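Local coordinates for glycosyl hydrolases family 31 family protein (Aspergillus niger, PDB 6DRU) that hydrolyses xyloglucan oligosaccharides, releasing alpha-xylose from the glucose at their non-reducing end, at residues Tyr150-Lys162 with Ala496-Trp510. Sequence-based numbering, arbitrary orientation.
With NAG (2-acetamido-2-deoxy-beta-D-glucopyranose), chain E.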
loop_
_atom_site.group_PDB
_atom_site.type_symbol
_atom_site.label_atom_id
_atom_site.label_comp_id
_atom_site.label_asym_id
_atom_site.label_seq_id
_atom_site.Cartn_x
_atom_site.Cartn_y
_atom_site.Cartn_z
ATOM N N TYR A 150 17.621 7.017 -30.024
ATOM C CA TYR A 150 17.372 5.881 -30.899
ATOM C C TYR A 150 17.303 4.603 -30.077
ATOM O O TYR A 150 18.101 4.404 -29.156
ATOM C CB TYR A 150 18.465 5.744 -31.964
ATOM C CG TYR A 150 18.824 7.037 -32.659
ATOM C CD1 TYR A 150 17.838 7.876 -33.159
ATOM C CD2 TYR A 150 20.151 7.419 -32.813
ATOM C CE1 TYR A 150 18.164 9.059 -33.793
ATOM C CE2 TYR A 150 20.486 8.600 -33.446
ATOM C CZ TYR A 150 19.489 9.416 -33.935
ATOM O OH TYR A 150 19.821 10.592 -34.567
ATOM N N GLY A 151 16.360 3.730 -30.424
ATOM C CA GLY A 151 16.215 2.459 -29.738
ATOM C C GLY A 151 14.948 2.355 -28.918
ATOM O O GLY A 151 13.844 2.529 -29.444
ATOM N N THR A 152 15.104 2.060 -27.624
ATOM C CA THR A 152 14.010 1.942 -26.657
ATOM C C THR A 152 13.064 0.780 -26.963
ATOM O O THR A 152 11.936 0.747 -26.459
ATOM C CB THR A 152 13.211 3.249 -26.540
ATOM O OG1 THR A 152 12.391 3.425 -27.703
ATOM C CG2 THR A 152 14.146 4.445 -26.395
ATOM N N GLY A 153 13.495 -0.185 -27.767
ATOM C CA GLY A 153 12.649 -1.313 -28.107
ATOM C C GLY A 153 11.823 -1.071 -29.357
ATOM O O GLY A 153 12.149 -0.247 -30.216
ATOM N N THR A 154 10.719 -1.807 -29.447
ATOM C CA THR A 154 9.835 -1.756 -30.601
ATOM C C THR A 154 8.499 -1.123 -30.234
ATOM O O THR A 154 8.026 -1.233 -29.099
ATOM C CB THR A 154 9.597 -3.154 -31.176
ATOM O OG1 THR A 154 8.951 -3.974 -30.193
ATOM C CG2 THR A 154 10.916 -3.791 -31.572
ATOM N N GLN A 155 7.884 -0.480 -31.224
ATOM C CA GLN A 155 6.642 0.261 -31.058
ATOM C C GLN A 155 6.187 0.731 -32.433
ATOM O O GLN A 155 7.014 1.020 -33.301
ATOM C CB GLN A 155 6.829 1.454 -30.111
ATOM C CG GLN A 155 5.610 2.343 -29.948
ATOM C CD GLN A 155 5.868 3.514 -29.023
ATOM O OE1 GLN A 155 7.002 3.745 -28.600
ATOM N NE2 GLN A 155 4.817 4.258 -28.700
ATOM N N GLN A 156 4.868 0.796 -32.628
ATOM C CA GLN A 156 4.305 1.272 -33.894
ATOM C C GLN A 156 4.014 2.765 -33.769
ATOM O O GLN A 156 2.872 3.205 -33.622
ATOM C CB GLN A 156 3.058 0.481 -34.263
ATOM C CG GLN A 156 3.296 -1.012 -34.370
ATOM C CD GLN A 156 2.091 -1.763 -34.899
ATOM O OE1 GLN A 156 1.535 -2.624 -34.218
ATOM N NE2 GLN A 156 1.686 -1.445 -36.123
ATOM N N ASP A 157 5.085 3.560 -33.837
ATOM C CA ASP A 157 4.979 5.009 -33.750
ATOM C C ASP A 157 5.442 5.736 -35.004
ATOM O O ASP A 157 5.266 6.957 -35.080
ATOM C CB ASP A 157 5.777 5.540 -32.547
ATOM C CG ASP A 157 7.241 5.136 -32.585
ATOM O OD1 ASP A 157 7.636 4.381 -33.500
ATOM O OD2 ASP A 157 8.001 5.579 -31.698
ATOM N N HIS A 158 6.028 5.031 -35.977
ATOM C CA HIS A 158 6.492 5.629 -37.231
ATOM C C HIS A 158 7.610 6.642 -36.992
ATOM O O HIS A 158 7.736 7.627 -37.724
ATOM C CB HIS A 158 5.332 6.272 -37.999
ATOM C CG HIS A 158 5.511 6.270 -39.485
ATOM N ND1 HIS A 158 4.448 6.349 -40.360
ATOM C CD2 HIS A 158 6.624 6.197 -40.251
ATOM C CE1 HIS A 158 4.900 6.325 -41.601
ATOM N NE2 HIS A 158 6.218 6.234 -41.562
ATOM N N MET A 159 8.426 6.409 -35.962
ATOM C CA MET A 159 9.514 7.307 -35.603
ATOM C C MET A 159 10.768 6.507 -35.282
ATOM O O MET A 159 10.688 5.424 -34.698
ATOM C CB MET A 159 9.154 8.168 -34.384
ATOM C CG MET A 159 7.800 8.849 -34.458
ATOM S SD MET A 159 7.337 9.624 -32.896
ATOM C CE MET A 159 8.490 10.989 -32.865
ATOM N N ILE A 160 11.922 7.043 -35.673
ATOM C CA ILE A 160 13.201 6.534 -35.198
ATOM C C ILE A 160 13.855 7.467 -34.189
ATOM O O ILE A 160 14.749 7.023 -33.451
ATOM C CB ILE A 160 14.171 6.242 -36.363
ATOM C CG1 ILE A 160 14.353 7.480 -37.240
ATOM C CG2 ILE A 160 13.695 5.044 -37.175
ATOM C CD1 ILE A 160 15.432 7.322 -38.283
ATOM N N ASN A 161 13.455 8.736 -34.137
ATOM C CA ASN A 161 13.883 9.661 -33.094
ATOM C C ASN A 161 12.813 9.666 -32.008
ATOM O O ASN A 161 11.712 10.189 -32.214
ATOM C CB ASN A 161 14.103 11.063 -33.658
ATOM C CG ASN A 161 14.541 12.058 -32.599
ATOM O OD1 ASN A 161 15.031 11.677 -31.536
ATOM N ND2 ASN A 161 14.365 13.342 -32.888
ATOM N N LYS A 162 13.136 9.087 -30.855
ATOM C CA LYS A 162 12.186 8.947 -29.762
ATOM C C LYS A 162 12.183 10.144 -28.817
ATOM O O LYS A 162 11.512 10.095 -27.782
ATOM C CB LYS A 162 12.473 7.663 -28.978
ATOM C CG LYS A 162 12.430 6.397 -29.825
ATOM C CD LYS A 162 11.040 6.154 -30.402
ATOM C CE LYS A 162 11.046 5.025 -31.426
ATOM N NZ LYS A 162 10.919 3.680 -30.799
ATOM N N ALA A 496 4.144 1.040 -43.887
ATOM C CA ALA A 496 5.104 2.126 -43.722
ATOM C C ALA A 496 5.623 2.223 -42.292
ATOM O O ALA A 496 6.786 2.586 -42.080
ATOM C CB ALA A 496 4.472 3.452 -44.144
ATOM N N VAL A 497 4.787 1.909 -41.299
ATOM C CA VAL A 497 5.213 2.063 -39.911
ATOM C C VAL A 497 6.087 0.904 -39.444
ATOM O O VAL A 497 6.865 1.073 -38.497
ATOM C CB VAL A 497 4.008 2.248 -38.973
ATOM C CG1 VAL A 497 3.073 3.320 -39.517
ATOM C CG2 VAL A 497 3.271 0.944 -38.762
ATOM N N GLN A 498 5.978 -0.271 -40.072
ATOM C CA GLN A 498 6.759 -1.422 -39.626
ATOM C C GLN A 498 8.253 -1.185 -39.785
ATOM O O GLN A 498 9.051 -1.740 -39.021
ATOM C CB GLN A 498 6.351 -2.677 -40.400
ATOM C CG GLN A 498 4.912 -3.100 -40.196
ATOM C CD GLN A 498 4.510 -3.093 -38.737
ATOM O OE1 GLN A 498 5.053 -3.846 -37.930
ATOM N NE2 GLN A 498 3.553 -2.243 -38.391
ATOM N N VAL A 499 8.651 -0.377 -40.770
ATOM C CA VAL A 499 10.072 -0.157 -41.031
ATOM C C VAL A 499 10.733 0.520 -39.836
ATOM O O VAL A 499 11.791 0.088 -39.363
ATOM C CB VAL A 499 10.263 0.661 -42.320
ATOM C CG1 VAL A 499 11.743 0.786 -42.651
ATOM C CG2 VAL A 499 9.501 0.025 -43.467
ATOM N N ALA A 500 10.116 1.593 -39.333
ATOM C CA ALA A 500 10.702 2.330 -38.218
ATOM C C ALA A 500 10.783 1.479 -36.956
ATOM O O ALA A 500 11.687 1.675 -36.136
ATOM C CB ALA A 500 9.899 3.602 -37.950
ATOM N N SER A 501 9.855 0.534 -36.783
ATOM C CA SER A 501 9.910 -0.358 -35.628
ATOM C C SER A 501 11.136 -1.263 -35.688
ATOM O O SER A 501 11.814 -1.469 -34.675
ATOM C CB SER A 501 8.630 -1.188 -35.541
ATOM O OG SER A 501 8.563 -1.905 -34.320
ATOM N N GLY A 502 11.433 -1.817 -36.866
ATOM C CA GLY A 502 12.614 -2.649 -37.004
ATOM C C GLY A 502 13.908 -1.869 -36.894
ATOM O O GLY A 502 14.934 -2.418 -36.479
ATOM N N LEU A 503 13.887 -0.589 -37.270
ATOM C CA LEU A 503 15.077 0.241 -37.113
ATOM C C LEU A 503 15.318 0.582 -35.649
ATOM O O LEU A 503 16.470 0.669 -35.207
ATOM C CB LEU A 503 14.947 1.509 -37.955
ATOM C CG LEU A 503 14.831 1.250 -39.457
ATOM C CD1 LEU A 503 14.609 2.545 -40.223
ATOM C CD2 LEU A 503 16.068 0.519 -39.955
ATOM N N SER A 504 14.245 0.780 -34.880
ATOM C CA SER A 504 14.399 1.003 -33.447
ATOM C C SER A 504 14.916 -0.248 -32.748
ATOM O O SER A 504 15.718 -0.156 -31.811
ATOM C CB SER A 504 13.067 1.445 -32.838
ATOM O OG SER A 504 12.646 2.689 -33.370
ATOM N N ALA A 505 14.467 -1.425 -33.190
ATOM C CA ALA A 505 14.965 -2.672 -32.618
ATOM C C ALA A 505 16.458 -2.838 -32.869
ATOM O O ALA A 505 17.181 -3.378 -32.023
ATOM C CB ALA A 505 14.188 -3.857 -33.191
ATOM N N ALA A 506 16.938 -2.384 -34.028
ATOM C CA ALA A 506 18.363 -2.484 -34.324
ATOM C C ALA A 506 19.184 -1.644 -33.354
ATOM O O ALA A 506 20.259 -2.068 -32.911
ATOM C CB ALA A 506 18.631 -2.064 -35.769
ATOM N N ALA A 507 18.696 -0.450 -33.011
ATOM C CA ALA A 507 19.402 0.395 -32.055
ATOM C C ALA A 507 19.329 -0.152 -30.636
ATOM O O ALA A 507 20.163 0.215 -29.801
ATOM C CB ALA A 507 18.845 1.818 -32.095
ATOM N N THR A 508 18.354 -1.014 -30.345
ATOM C CA THR A 508 18.271 -1.666 -29.045
ATOM C C THR A 508 19.209 -2.861 -28.936
ATOM O O THR A 508 19.476 -3.326 -27.821
ATOM C CB THR A 508 16.825 -2.101 -28.771
ATOM O OG1 THR A 508 15.928 -1.055 -29.165
ATOM C CG2 THR A 508 16.609 -2.401 -27.292
ATOM N N GLY A 509 19.729 -3.353 -30.059
ATOM C CA GLY A 509 20.619 -4.496 -30.073
ATOM C C GLY A 509 20.029 -5.749 -30.681
ATOM O O GLY A 509 20.701 -6.788 -30.680
ATOM N N TRP A 510 18.807 -5.691 -31.203
ATOM C CA TRP A 510 18.126 -6.857 -31.752
ATOM C C TRP A 510 18.316 -6.877 -33.263
ATOM O O TRP A 510 17.894 -5.945 -33.957
ATOM C CB TRP A 510 16.639 -6.839 -31.402
ATOM C CG TRP A 510 16.355 -6.677 -29.940
ATOM C CD1 TRP A 510 17.210 -6.916 -28.901
ATOM C CD2 TRP A 510 15.126 -6.234 -29.354
ATOM N NE1 TRP A 510 16.588 -6.648 -27.706
ATOM C CE2 TRP A 510 15.307 -6.229 -27.957
ATOM C CE3 TRP A 510 13.890 -5.842 -29.876
ATOM C CZ2 TRP A 510 14.299 -5.848 -27.075
ATOM C CZ3 TRP A 510 12.890 -5.463 -28.999
ATOM C CH2 TRP A 510 13.101 -5.469 -27.615
HETATM C C1 NAG E . 5.253 9.375 -44.330
HETATM C C2 NAG E . 4.066 8.620 -44.893
HETATM C C3 NAG E . 2.768 9.133 -44.388
HETATM C C4 NAG E . 2.794 9.250 -42.882
HETATM C C5 NAG E . 3.975 10.099 -42.472
HETATM C C6 NAG E . 4.007 10.237 -40.964
HETATM C C7 NAG E . 4.289 7.531 -47.088
HETATM C C8 NAG E . 4.314 7.617 -48.598
HETATM N N2 NAG E . 4.088 8.701 -46.311
HETATM O O3 NAG E . 1.735 8.275 -44.814
HETATM O O4 NAG E . 1.602 9.844 -42.426
HETATM O O5 NAG E . 5.151 9.475 -42.930
HETATM O O6 NAG E . 5.249 9.792 -40.466
HETATM O O7 NAG E . 4.444 6.458 -46.541
HETATM O O HOH W 1 14.861 4.444 -33.310
HETATM O O HOH W 2 7.316 2.520 -36.015
#
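Gly-151, Thr-154 and His-158 lie against Ser-504, Ser-501 and Val-497 where the loop that follows edge strand 149-151 of the N-terminal region runs along helix 492-508 of the TIM-barrel domain, a buried contact between the two parts of this family 31 enzyme. At the C-terminal end of the helix, Gly-153 N donates to Thr-508 OG1 (2.9 Å), and the same hydroxyl bonds back to Ser-504 O (2.8 Å). Gly-151 adds a CA-H...O contact to Ser-504 O, while Ala-507 CB abuts its backbone. A chi1 of 62° sets Thr-154 CG2 anti to the carbonyl carbon and turns it to the edge of the Trp-510 ring at CZ3 (3.6 Å), where it also touches Ala-505 CB. At the other end of the contact the His-158 ring lies between Val-497 CA, 4.3 Å from its centroid in a CH-pi contact, and O6 of a protein-linked NAG over the opposite face; its NE2 bonds to Gln-641. Ile-160 CG2 packs on Leu-503 CB (3.8 Å). One water joins Ile-160 O to Ser-504 OG, and another accepts from His-158 N (2.8 Å) beside Val-497 O. Beside the Gly-153 to Thr-508 bond, glycine backbone and small helix side chains thus meet between flanking aromatic and aliphatic groups, and water serves buried polar atoms.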